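Local coordinates for protein putative endo-1,4-beta-xylanase (Bacteroides thetaiotaomicron VPI-5482, PDB 5MSX) that probably hydrolyses O-glycosidic bonds as a family 43 glycoside hydrolase, consistent with an arabinofuranosidase role in the breakdown of plant pectin by gut bacteria, at residues T288-L293 with D309-L314; R253-P258 with Y276-R281; M114-A119 with K127-K132; F83-K88 with D133-P138. All coordinates share one frame; numbering follows the deposited sequence.

Contact 1: T288-L293 with D309-L314. With EDO (1,2-ethanediol), chain B; EDO (1,2-ethanediol), chain D.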
loop_
_atom_site.group_PDB
_atom_site.type_symbol
_atom_site.label_atom_id
_atom_site.label_comp_id
_atom_site.label_asym_id
_atom_site.label_seq_id
_atom_site.Cartn_x
_atom_site.Cartn_y
_atom_site.Cartn_z
ATOM N N THR C 288 16.548 25.470 -16.726
ATOM C CA THR C 288 16.850 24.025 -16.750
ATOM C C THR C 288 17.089 23.596 -18.179
ATOM O O THR C 288 16.402 24.068 -19.099
ATOM C CB THR C 288 15.767 23.170 -16.054
ATOM O OG1 THR C 288 15.812 23.408 -14.644
ATOM C CG2 THR C 288 15.984 21.638 -16.269
ATOM N N TYR C 289 18.119 22.767 -18.364
ATOM C CA TYR C 289 18.542 22.263 -19.667
ATOM C C TYR C 289 18.631 20.742 -19.611
ATOM O O TYR C 289 18.799 20.169 -18.526
ATOM C CB TYR C 289 19.928 22.837 -20.020
ATOM C CG TYR C 289 19.892 24.354 -20.103
ATOM C CD1 TYR C 289 19.990 25.123 -18.958
ATOM C CD2 TYR C 289 19.657 25.000 -21.298
ATOM C CE1 TYR C 289 19.913 26.494 -19.005
ATOM C CE2 TYR C 289 19.597 26.397 -21.361
ATOM C CZ TYR C 289 19.719 27.139 -20.201
ATOM O OH TYR C 289 19.677 28.534 -20.210
ATOM N N VAL C 290 18.575 20.109 -20.777
ATOM C CA VAL C 290 18.616 18.629 -20.898
ATOM C C VAL C 290 19.672 18.236 -21.945
ATOM O O VAL C 290 19.758 18.848 -23.035
ATOM C CB VAL C 290 17.217 18.036 -21.250
ATOM C CG1 VAL C 290 17.255 16.505 -21.377
ATOM C CG2 VAL C 290 16.195 18.392 -20.178
ATOM N N ASN C 291 20.475 17.224 -21.608
ATOM C CA ASN C 291 21.391 16.579 -22.568
ATOM C C ASN C 291 21.345 15.093 -22.371
ATOM O O ASN C 291 20.907 14.594 -21.320
ATOM C CB ASN C 291 22.835 17.030 -22.353
ATOM C CG ASN C 291 23.083 18.413 -22.859
ATOM O OD1 ASN C 291 22.981 18.681 -24.081
ATOM N ND2 ASN C 291 23.367 19.314 -21.947
ATOM N N GLN C 292 21.872 14.384 -23.353
ATOM C CA GLN C 292 22.028 12.917 -23.253
ATOM C C GLN C 292 23.013 12.488 -22.167
ATOM O O GLN C 292 23.995 13.180 -21.908
ATOM C CB GLN C 292 22.536 12.336 -24.580
ATOM C CG GLN C 292 21.558 12.492 -25.728
ATOM C CD GLN C 292 22.187 12.060 -27.050
ATOM O OE1 GLN C 292 23.247 12.535 -27.443
ATOM N NE2 GLN C 292 21.535 11.164 -27.725
ATOM N N LEU C 293 22.719 11.344 -21.554
ATOM C CA LEU C 293 23.578 10.707 -20.587
ATOM C C LEU C 293 23.925 9.322 -21.161
ATOM O O LEU C 293 23.039 8.535 -21.519
ATOM C CB LEU C 293 22.879 10.586 -19.229
ATOM C CG LEU C 293 23.781 9.947 -18.148
ATOM C CD1 LEU C 293 24.365 11.028 -17.279
ATOM C CD2 LEU C 293 23.029 8.977 -17.300
ATOM N N ASP C 309 21.380 23.453 -26.302
ATOM C CA ASP C 309 20.599 23.203 -27.527
ATOM C C ASP C 309 19.395 22.314 -27.284
ATOM O O ASP C 309 18.474 22.372 -28.057
ATOM C CB ASP C 309 21.467 22.575 -28.609
ATOM C CG ASP C 309 22.649 23.441 -28.972
ATOM O OD1 ASP C 309 22.470 24.670 -29.040
ATOM O OD2 ASP C 309 23.762 22.917 -29.187
ATOM N N GLY C 310 19.392 21.520 -26.206
ATOM C CA GLY C 310 18.311 20.598 -25.943
ATOM C C GLY C 310 18.446 19.303 -26.741
ATOM O O GLY C 310 19.418 19.058 -27.426
ATOM N N VAL C 311 17.457 18.456 -26.612
ATOM C CA VAL C 311 17.492 17.115 -27.204
ATOM C C VAL C 311 16.340 16.908 -28.187
ATOM O O VAL C 311 16.131 15.795 -28.641
ATOM C CB VAL C 311 17.449 16.029 -26.103
ATOM C CG1 VAL C 311 18.748 16.034 -25.306
ATOM C CG2 VAL C 311 16.238 16.205 -25.192
ATOM N N GLY C 312 15.599 17.966 -28.503
ATOM C CA GLY C 312 14.489 17.876 -29.476
ATOM C C GLY C 312 13.348 17.039 -28.945
ATOM O O GLY C 312 13.181 16.883 -27.706
ATOM N N ALA C 313 12.576 16.485 -29.871
ATOM C CA ALA C 313 11.407 15.694 -29.527
ATOM C C ALA C 313 11.803 14.259 -29.169
ATOM O O ALA C 313 12.572 13.631 -29.881
ATOM C CB ALA C 313 10.392 15.696 -30.690
ATOM N N LEU C 314 11.260 13.748 -28.067
ATOM C CA LEU C 314 11.493 12.386 -27.624
ATOM C C LEU C 314 10.309 11.478 -27.934
ATOM O O LEU C 314 10.344 10.295 -27.605
ATOM C CB LEU C 314 11.802 12.371 -26.125
ATOM C CG LEU C 314 13.038 13.189 -25.693
ATOM C CD1 LEU C 314 13.362 12.915 -24.232
ATOM C CD2 LEU C 314 14.230 12.867 -26.591
HETATM C C1 EDO B . 27.410 11.372 -22.185
HETATM O O1 EDO B . 27.134 11.485 -20.769
HETATM C C2 EDO B . 27.588 12.646 -22.991
HETATM O O2 EDO B . 26.432 13.536 -22.895
HETATM C C1 EDO D . 12.981 8.377 -27.874
HETATM O O1 EDO D . 12.478 8.433 -26.522
HETATM C C2 EDO D . 14.411 8.913 -27.903
HETATM O O2 EDO D . 15.040 8.679 -26.622
HETATM O O HOH W 1 20.451 21.362 -23.571
#

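Contact 2: R253-P258 with Y276-R281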
loop_
_atom_site.group_PDB
_atom_site.type_symbol
_atom_site.label_atom_id
_atom_site.label_comp_id
_atom_site.label_asym_id
_atom_site.label_seq_id
_atom_site.Cartn_x
_atom_site.Cartn_y
_atom_site.Cartn_z
ATOM N N ARG C 253 31.729 26.764 -23.835
ATOM C CA ARG C 253 30.320 26.840 -24.229
ATOM C C ARG C 253 29.499 27.806 -23.404
ATOM O O ARG C 253 28.338 28.019 -23.696
ATOM C CB ARG C 253 29.671 25.455 -24.216
ATOM C CG ARG C 253 30.234 24.564 -25.312
ATOM C CD ARG C 253 29.574 23.206 -25.354
ATOM N NE ARG C 253 30.472 22.230 -25.968
ATOM C CZ ARG C 253 30.446 20.906 -25.790
ATOM N NH1 ARG C 253 29.567 20.317 -24.983
ATOM N NH2 ARG C 253 31.344 20.149 -26.421
ATOM N N GLY C 254 30.081 28.435 -22.407
ATOM C CA GLY C 254 29.329 29.402 -21.582
ATOM C C GLY C 254 28.222 28.732 -20.745
ATOM O O GLY C 254 27.094 29.254 -20.669
ATOM N N ILE C 255 28.542 27.582 -20.134
ATOM C CA ILE C 255 27.582 26.829 -19.299
ATOM C C ILE C 255 28.137 26.693 -17.893
ATOM O O ILE C 255 29.093 25.959 -17.679
ATOM C CB ILE C 255 27.240 25.459 -19.920
ATOM C CG1 ILE C 255 26.534 25.686 -21.272
ATOM C CG2 ILE C 255 26.342 24.622 -18.982
ATOM C CD1 ILE C 255 26.527 24.473 -22.177
ATOM N N PHE C 256 27.541 27.431 -16.955
ATOM C CA PHE C 256 28.066 27.603 -15.604
ATOM C C PHE C 256 27.205 26.899 -14.547
ATOM O O PHE C 256 25.982 27.083 -14.502
ATOM C CB PHE C 256 28.134 29.101 -15.274
ATOM C CG PHE C 256 29.129 29.859 -16.108
ATOM C CD1 PHE C 256 28.761 30.407 -17.332
ATOM C CD2 PHE C 256 30.443 30.009 -15.677
ATOM C CE1 PHE C 256 29.685 31.104 -18.110
ATOM C CE2 PHE C 256 31.375 30.696 -16.454
ATOM C CZ PHE C 256 30.991 31.258 -17.661
ATOM N N GLY C 257 27.856 26.108 -13.699
ATOM C CA GLY C 257 27.233 25.576 -12.494
ATOM C C GLY C 257 26.081 24.640 -12.815
ATOM O O GLY C 257 24.949 24.923 -12.428
ATOM N N PRO C 258 26.361 23.542 -13.561
ATOM C CA PRO C 258 25.358 22.532 -13.897
ATOM C C PRO C 258 24.973 21.659 -12.716
ATOM O O PRO C 258 25.506 20.549 -12.529
ATOM C CB PRO C 258 26.026 21.716 -15.008
ATOM C CG PRO C 258 27.446 21.808 -14.707
ATOM C CD PRO C 258 27.650 23.229 -14.208
ATOM N N TYR C 276 19.518 19.521 -15.783
ATOM C CA TYR C 276 20.265 20.289 -14.784
ATOM C C TYR C 276 19.871 21.768 -14.790
ATOM O O TYR C 276 19.477 22.324 -15.803
ATOM C CB TYR C 276 21.763 20.149 -15.010
ATOM C CG TYR C 276 22.210 20.608 -16.387
ATOM C CD1 TYR C 276 22.080 19.775 -17.494
ATOM C CD2 TYR C 276 22.754 21.879 -16.589
ATOM C CE1 TYR C 276 22.486 20.200 -18.756
ATOM C CE2 TYR C 276 23.143 22.302 -17.850
ATOM C CZ TYR C 276 23.014 21.460 -18.928
ATOM O OH TYR C 276 23.417 21.869 -20.195
ATOM N N LEU C 277 19.994 22.394 -13.638
ATOM C CA LEU C 277 19.874 23.846 -13.578
ATOM C C LEU C 277 21.193 24.454 -14.036
ATOM O O LEU C 277 22.238 23.778 -14.004
ATOM C CB LEU C 277 19.482 24.304 -12.160
ATOM C CG LEU C 277 20.549 24.208 -11.075
ATOM C CD1 LEU C 277 21.571 25.349 -11.131
ATOM C CD2 LEU C 277 19.882 24.173 -9.687
ATOM N N GLU C 278 21.133 25.745 -14.417
ATOM C CA GLU C 278 22.286 26.494 -14.871
ATOM C C GLU C 278 22.254 27.846 -14.151
ATOM O O GLU C 278 21.172 28.334 -13.802
ATOM C CB GLU C 278 22.284 26.630 -16.405
ATOM C CG GLU C 278 23.651 26.979 -17.042
ATOM C CD GLU C 278 23.899 28.493 -17.224
ATOM O OE1 GLU C 278 25.057 28.860 -17.611
ATOM O OE2 GLU C 278 22.944 29.320 -16.996
ATOM N N PHE C 279 23.437 28.373 -13.836
ATOM C CA PHE C 279 23.602 29.631 -13.050
ATOM C C PHE C 279 22.653 30.782 -13.458
ATOM O O PHE C 279 22.129 31.505 -12.609
ATOM C CB PHE C 279 25.076 30.099 -13.100
ATOM C CG PHE C 279 25.332 31.380 -12.340
ATOM C CD1 PHE C 279 25.403 31.375 -10.946
ATOM C CD2 PHE C 279 25.490 32.588 -13.019
ATOM C CE1 PHE C 279 25.636 32.542 -10.250
ATOM C CE2 PHE C 279 25.719 33.768 -12.321
ATOM C CZ PHE C 279 25.798 33.747 -10.936
ATOM N N GLY C 280 22.427 30.926 -14.758
ATOM C CA GLY C 280 21.457 31.848 -15.279
ATOM C C GLY C 280 21.797 33.296 -14.986
ATOM O O GLY C 280 22.935 33.741 -15.232
ATOM N N ARG C 281 20.813 34.017 -14.453
ATOM C CA ARG C 281 20.972 35.427 -14.159
ATOM C C ARG C 281 21.310 35.661 -12.689
ATOM O O ARG C 281 21.015 36.753 -12.174
ATOM C CB ARG C 281 19.714 36.212 -14.553
ATOM C CG ARG C 281 19.419 36.247 -16.041
ATOM C CD ARG C 281 18.741 34.971 -16.535
ATOM N NE ARG C 281 18.051 35.172 -17.796
ATOM C CZ ARG C 281 17.665 34.187 -18.611
ATOM N NH1 ARG C 281 17.844 32.907 -18.289
ATOM N NH2 ARG C 281 17.074 34.483 -19.755
#

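Contact 3: M114-A119 with K127-K132. With EDO (1,2-ethanediol), chain Q.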
loop_
_atom_site.group_PDB
_atom_site.type_symbol
_atom_site.label_atom_id
_atom_site.label_comp_id
_atom_site.label_asym_id
_atom_site.label_seq_id
_atom_site.Cartn_x
_atom_site.Cartn_y
_atom_site.Cartn_z
ATOM N N MET C 114 11.024 18.695 4.425
ATOM C CA MET C 114 10.418 17.684 3.569
ATOM C C MET C 114 9.094 17.188 4.154
ATOM O O MET C 114 9.036 16.934 5.357
ATOM C CB MET C 114 11.378 16.523 3.395
ATOM C CG MET C 114 12.643 16.941 2.638
ATOM S SD MET C 114 13.831 15.615 2.498
ATOM C CE MET C 114 14.115 15.146 4.216
ATOM N N TYR C 115 8.089 17.045 3.287
ATOM C CA TYR C 115 6.779 16.463 3.591
ATOM C C TYR C 115 6.365 15.425 2.545
ATOM O O TYR C 115 6.553 15.651 1.350
ATOM C CB TYR C 115 5.680 17.525 3.568
ATOM C CG TYR C 115 5.845 18.582 4.613
ATOM C CD1 TYR C 115 6.707 19.658 4.407
ATOM C CD2 TYR C 115 5.124 18.515 5.820
ATOM C CE1 TYR C 115 6.879 20.624 5.384
ATOM C CE2 TYR C 115 5.262 19.485 6.790
ATOM C CZ TYR C 115 6.144 20.538 6.587
ATOM O OH TYR C 115 6.298 21.496 7.568
ATOM N N PRO C 116 5.732 14.324 2.991
ATOM C CA PRO C 116 5.053 13.411 2.071
ATOM C C PRO C 116 3.664 13.894 1.676
ATOM O O PRO C 116 2.879 14.304 2.528
ATOM C CB PRO C 116 4.966 12.121 2.881
ATOM C CG PRO C 116 4.874 12.569 4.306
ATOM C CD PRO C 116 5.645 13.859 4.392
ATOM N N ALA C 117 3.372 13.860 0.381
ATOM C CA ALA C 117 2.080 14.249 -0.143
ATOM C C ALA C 117 1.574 13.146 -1.054
ATOM O O ALA C 117 2.375 12.362 -1.577
ATOM C CB ALA C 117 2.171 15.569 -0.892
ATOM N N VAL C 118 0.257 13.093 -1.255
ATOM C CA VAL C 118 -0.371 11.985 -1.990
ATOM C C VAL C 118 -1.526 12.474 -2.820
ATOM O O VAL C 118 -2.185 13.423 -2.437
ATOM C CB VAL C 118 -0.843 10.861 -1.018
ATOM C CG1 VAL C 118 -1.890 11.382 -0.023
ATOM C CG2 VAL C 118 -1.358 9.645 -1.793
ATOM N N ALA C 119 -1.745 11.835 -3.962
ATOM C CA ALA C 119 -2.821 12.192 -4.881
ATOM C C ALA C 119 -3.248 10.973 -5.695
ATOM O O ALA C 119 -2.531 9.983 -5.722
ATOM C CB ALA C 119 -2.351 13.287 -5.827
ATOM N N LYS C 127 -2.332 16.206 -1.397
ATOM C CA LYS C 127 -2.553 16.629 -0.014
ATOM C C LYS C 127 -1.474 16.060 0.846
ATOM O O LYS C 127 -0.916 15.020 0.512
ATOM C CB LYS C 127 -3.877 16.075 0.534
ATOM C CG LYS C 127 -5.133 16.605 -0.103
ATOM C CD LYS C 127 -6.351 16.064 0.641
ATOM C CE LYS C 127 -7.490 15.769 -0.320
ATOM N NZ LYS C 127 -7.910 16.979 -1.094
ATOM N N LEU C 128 -1.197 16.682 1.979
ATOM C CA LEU C 128 -0.306 16.042 2.952
ATOM C C LEU C 128 -0.846 14.634 3.271
ATOM O O LEU C 128 -2.058 14.440 3.389
ATOM C CB LEU C 128 -0.169 16.863 4.218
ATOM C CG LEU C 128 0.714 18.107 4.137
ATOM C CD1 LEU C 128 0.793 18.776 5.493
ATOM C CD2 LEU C 128 2.109 17.736 3.659
ATOM N N ALA C 129 0.064 13.665 3.328
ATOM C CA ALA C 129 -0.286 12.255 3.497
ATOM C C ALA C 129 -0.528 11.894 4.960
ATOM O O ALA C 129 -1.247 10.942 5.241
ATOM C CB ALA C 129 0.800 11.379 2.914
ATOM N N ARG C 130 0.109 12.647 5.858
ATOM C CA ARG C 130 -0.057 12.557 7.299
ATOM C C ARG C 130 -0.581 13.879 7.837
ATOM O O ARG C 130 -0.248 14.934 7.297
ATOM C CB ARG C 130 1.293 12.321 7.979
ATOM C CG ARG C 130 1.797 10.920 7.826
ATOM C CD ARG C 130 2.719 10.503 8.955
ATOM N NE ARG C 130 4.085 10.409 8.482
ATOM C CZ ARG C 130 4.996 11.367 8.551
ATOM N NH1 ARG C 130 4.724 12.549 9.103
ATOM N NH2 ARG C 130 6.207 11.126 8.062
ATOM N N GLY C 131 -1.388 13.813 8.903
ATOM C CA GLY C 131 -1.793 15.006 9.667
ATOM C C GLY C 131 -2.820 15.813 8.916
ATOM O O GLY C 131 -3.339 15.359 7.891
ATOM N N LYS C 132 -3.118 17.016 9.416
ATOM C CA LYS C 132 -4.037 17.925 8.726
ATOM C C LYS C 132 -3.351 18.522 7.490
ATOM O O LYS C 132 -2.159 18.877 7.542
ATOM C CB LYS C 132 -4.505 19.036 9.669
HETATM C C1 EDO Q . -1.794 11.121 11.127
HETATM O O1 EDO Q . -2.365 11.093 9.808
HETATM C C2 EDO Q . -2.840 11.611 12.127
HETATM O O2 EDO Q . -3.280 12.955 11.869
#

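Contact 4: F83-K88 with D133-P138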
loop_
_atom_site.group_PDB
_atom_site.type_symbol
_atom_site.label_atom_id
_atom_site.label_comp_id
_atom_site.label_asym_id
_atom_site.label_seq_id
_atom_site.Cartn_x
_atom_site.Cartn_y
_atom_site.Cartn_z
ATOM N N PHE C 83 -1.010 21.265 -5.922
ATOM C CA PHE C 83 -0.899 21.093 -4.477
ATOM C C PHE C 83 -1.548 22.303 -3.786
ATOM O O PHE C 83 -0.834 23.156 -3.235
ATOM C CB PHE C 83 0.584 20.971 -4.120
ATOM C CG PHE C 83 0.889 20.269 -2.824
ATOM C CD1 PHE C 83 0.023 20.289 -1.722
ATOM C CD2 PHE C 83 2.127 19.664 -2.673
ATOM C CE1 PHE C 83 0.380 19.664 -0.529
ATOM C CE2 PHE C 83 2.491 19.044 -1.489
ATOM C CZ PHE C 83 1.617 19.051 -0.408
ATOM N N PRO C 84 -2.906 22.360 -3.776
ATOM C CA PRO C 84 -3.637 23.526 -3.236
ATOM C C PRO C 84 -3.200 24.011 -1.866
ATOM O O PRO C 84 -2.916 25.190 -1.717
ATOM C CB PRO C 84 -5.091 23.049 -3.244
ATOM C CG PRO C 84 -5.142 22.165 -4.444
ATOM C CD PRO C 84 -3.850 21.375 -4.339
ATOM N N SER C 85 -3.055 23.126 -0.896
ATOM C CA SER C 85 -2.655 23.577 0.431
ATOM C C SER C 85 -1.274 24.262 0.505
ATOM O O SER C 85 -1.027 25.051 1.420
ATOM C CB SER C 85 -2.755 22.445 1.462
ATOM O OG SER C 85 -1.626 21.583 1.455
ATOM N N ALA C 86 -0.374 23.972 -0.434
ATOM C CA ALA C 86 0.983 24.502 -0.364
ATOM C C ALA C 86 1.223 25.633 -1.342
ATOM O O ALA C 86 2.347 26.121 -1.430
ATOM C CB ALA C 86 1.990 23.383 -0.613
ATOM N N ALA C 87 0.179 26.066 -2.042
ATOM C CA ALA C 87 0.280 26.999 -3.165
ATOM C C ALA C 87 0.890 28.398 -2.875
ATOM O O ALA C 87 1.312 29.073 -3.784
ATOM C CB ALA C 87 -1.079 27.166 -3.816
ATOM N N LYS C 88 0.918 28.823 -1.628
ATOM C CA LYS C 88 1.518 30.093 -1.261
ATOM C C LYS C 88 2.661 29.899 -0.280
ATOM O O LYS C 88 3.161 30.857 0.298
ATOM C CB LYS C 88 0.431 30.999 -0.689
ATOM C CG LYS C 88 -0.829 31.011 -1.562
ATOM C CD LYS C 88 -1.611 32.294 -1.394
ATOM C CE LYS C 88 -3.050 32.143 -1.867
ATOM N NZ LYS C 88 -3.853 33.357 -1.533
ATOM N N ASP C 133 -4.092 18.613 6.386
ATOM C CA ASP C 133 -3.586 19.254 5.167
ATOM C C ASP C 133 -3.388 20.800 5.267
ATOM O O ASP C 133 -4.098 21.568 4.629
ATOM C CB ASP C 133 -4.475 18.918 3.953
ATOM C CG ASP C 133 -3.788 19.254 2.617
ATOM O OD1 ASP C 133 -2.533 19.226 2.548
ATOM O OD2 ASP C 133 -4.486 19.554 1.637
ATOM N N GLU C 134 -2.399 21.242 6.038
ATOM C CA GLU C 134 -2.133 22.678 6.199
ATOM C C GLU C 134 -0.711 22.920 6.653
ATOM O O GLU C 134 -0.080 22.026 7.227
ATOM C CB GLU C 134 -3.104 23.298 7.206
ATOM C CG GLU C 134 -3.086 22.628 8.559
ATOM C CD GLU C 134 -3.955 23.347 9.577
ATOM O OE1 GLU C 134 -5.165 23.541 9.311
ATOM O OE2 GLU C 134 -3.423 23.705 10.653
ATOM N N PHE C 135 -0.234 24.145 6.420
ATOM C CA PHE C 135 1.150 24.515 6.704
ATOM C C PHE C 135 1.234 25.709 7.622
ATOM O O PHE C 135 0.410 26.596 7.550
ATOM C CB PHE C 135 1.907 24.825 5.397
ATOM C CG PHE C 135 2.041 23.628 4.508
ATOM C CD1 PHE C 135 3.028 22.675 4.753
ATOM C CD2 PHE C 135 1.161 23.422 3.468
ATOM C CE1 PHE C 135 3.148 21.553 3.942
ATOM C CE2 PHE C 135 1.264 22.288 2.664
ATOM C CZ PHE C 135 2.262 21.357 2.909
ATOM N N TYR C 136 2.249 25.697 8.476
ATOM C CA TYR C 136 2.629 26.835 9.285
ATOM C C TYR C 136 4.094 26.623 9.602
ATOM O O TYR C 136 4.578 25.502 9.508
ATOM C CB TYR C 136 1.785 26.904 10.569
ATOM C CG TYR C 136 1.800 25.664 11.453
ATOM C CD1 TYR C 136 2.844 25.426 12.331
ATOM C CD2 TYR C 136 0.734 24.760 11.443
ATOM C CE1 TYR C 136 2.851 24.321 13.160
ATOM C CE2 TYR C 136 0.729 23.644 12.274
ATOM C CZ TYR C 136 1.792 23.437 13.125
ATOM O OH TYR C 136 1.816 22.337 13.954
ATOM N N LYS C 137 4.786 27.684 10.004
ATOM C CA LYS C 137 6.233 27.656 10.182
ATOM C C LYS C 137 6.618 27.396 11.632
ATOM O O LYS C 137 5.823 27.679 12.503
ATOM C CB LYS C 137 6.812 28.984 9.740
ATOM C CG LYS C 137 6.495 29.313 8.296
ATOM C CD LYS C 137 7.171 30.607 7.928
ATOM C CE LYS C 137 6.957 30.945 6.469
ATOM N NZ LYS C 137 7.833 32.103 6.166
ATOM N N PRO C 138 7.820 26.883 11.914
ATOM C CA PRO C 138 8.830 26.514 10.910
ATOM C C PRO C 138 8.494 25.193 10.206
ATOM O O PRO C 138 8.737 25.073 8.999
ATOM C CB PRO C 138 10.125 26.404 11.723
ATOM C CG PRO C 138 9.688 26.126 13.128
ATOM C CD PRO C 138 8.259 26.585 13.286
HETATM O O HOH W 2 -3.788 20.283 -0.796
#

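Contact 1: T288-L293 with D309-L314
Val290 and Val311 meet through their methyl groups and supply the apolar part of the contact. CG1 of Val290 lies 4.0 Å from CG2 of Val311, and the two side chains cross at about a right angle. The other methyl of Val311, CG1, is laid against the strand backbone, 3.8 Å from the CA of Asn291 and equally close to the O of Val290. Val311 can use both branches because chi1 of -69° sets CG1 beside its own backbone N and leaves CG2 turned to the neighbouring valine.

The polar link is made by water. One molecule donates to the O of Val290 at 2.7 Å and accepts from the N of Gly310 at 2.8 Å, bridging strand and loop where their backbones do not bond directly. Gly310 has a positive phi of 81°, and with its psi near 180° a CB there would clash with the carbonyl O of Asp309. Nearby, Asn291 OD1 is hydrogen-bonded to Thr307 OG1, a second tie between the strand and the same loop.

At the periphery, one ethanediol, probably from the crystallisation liquor, donates through O2 to the O of Gln292 at 2.7 Å. The arrangement is a loop packed along strand 287-293, an outer strand, within this chain, of the three-stranded antiparallel sheet in the family 43 catalytic region, whose fold is a five-bladed beta-propeller.

Contact 2: R253-P258 with Y276-R281
Pro258 and Ile255 pack on the ring of Tyr276 at the apolar centre. The CB of Pro258 approaches Tyr276 CD2 to 3.6 Å, while Ile255 CG2 stands 4.1 Å from Tyr276 CE2; both methyl and proline carbon come obliquely to the ring. Farther out, CB of Phe256 rests 3.9 Å from CB of Phe279, while both rings turn off in other directions.

A backbone bond follows, from Phe279 N to Phe256 O at 2.9 Å. The buried carboxylate of Glu278 then closes the polar edge. Its chain, bent at chi2 (-92°), brings OE1 to the N of Phe256 at 2.9 Å in a nearly straight bond (177°), met on the anti side. OE2 takes the N of Gly280 at 2.8 Å from above the carboxylate plane, and Arg349 forms a salt bridge to OE1. Without the carboxylate, as with an alanine here, the amides of Phe256 and Gly280 are likely to lose their acceptor and Arg349 its salt bridge.

Leu277, the residue before Glu278 in the strand, touches Asp36, the predicted proton acceptor. The arrangement is that of a propeller strand end pinned to a preceding loop beside the probable active site of a family 43 enzyme.

Contact 3: M114-A119 with K127-K132
A beta hairpin of the family 43 catalytic region, formed by strands 113-119 and 127-128, brings Val118 opposite Lys127 as an antiparallel hydrogen-bonded pair. Val118 N donates to Lys127 O at 2.9 Å, and Lys127 N returns a bond to Val118 O at 3.0 Å. Ala117 and Leu128 form the adjoining non-hydrogen-bonded pair, where the CA of Ala117 also makes a CA-H...O contact of 3.2 Å with Lys127 O. One further bond, from Ala129 N to Pro116 O at 3.0 Å, continues the pairing past the short strand.

Side chains add apolar contacts. CG1 of Val118, set between its own backbone N and carbonyl carbon (chi1 61°), stands 4.0 Å from CB of Ala129, a methyl that also approaches the O of Pro116. Elsewhere, Leu128 CD2 reaches Tyr115, 3.6 Å from its CB, and comes obliquely to the ring. That ring also packs edge-to-face with Phe135, and its OH is hydrogen-bonded to Thr140 N.

The hairpin borders a subunit interface: the O of Ala129 accepts a hydrogen bond from Lys208 NZ of the second subunit. The guanidinium of Arg130 is held by carbonyls, with NH2 hydrogen-bonded to Ile182 O and NH1 to Thr143 O. Over one of its faces, offset toward the rim, sits CG of Pro116, 4.2 Å from NH2 of Arg130.

Contact 4: F83-K88 with D133-P138
Phe135 wedges its ring against Ser85 and Ala86 of a short 3-10 turn, residues 84-86, so that two loops of the family 43 catalytic region are joined. This is the tight part. CE2 of Phe135 lies 3.5 Å from CB of Ala86, which approaches the ring obliquely, and the OG of Ser85 sits at the ring edge, 3.2 Å from the same CE2. The side chains of Phe83 and Phe135 cross at about a right angle, CZ of Phe83 to CZ of Phe135 being 4.1 Å, and CB of Ala86 also covers one face of Phe83. Ile110 packs on all three of these apolar side chains.

The other side is polar and wetter. Asp133 puts CG anti to its backbone N (chi1 -165°), which brings the carboxylate across to the serine: Ser85 OG donates to Asp133 OD1 at 2.8 Å, from above the carboxylate plane (47° out of it). OD1 also accepts from Leu128 N. Were Asp133 an alanine, the Ser85 hydroxyl would probably be free to turn and the amide of Leu128 would lose its acceptor.

A single water adds an indirect link between the turn and the carboxylate: it accepts from Ser85 N at 2.9 Å and donates to Asp133 OD2 at 2.6 Å.

In the fold
From the N terminus, the chain first passes residues 83-88, which later meet 133-138 in contact 4. Within the long loop that this closes, contact 3 forms the shorter hairpin between 114-119 and 127-132. The two share a neighbourhood, their centres about 10 Å apart, and meet where Leu128 lies against Asp133 and Phe135. The chain then crosses to the opposite side of its centre, where contact 2 closes a loop that holds strand 261-264 and leads into strand 272-278. Contact 1 follows in series, joined to it through neighbouring strands 272-278 and 287-293 of one sheet. It closes the strandless loop after strand 287-293, on the way to strand 325-330; no pair of contacts crosses.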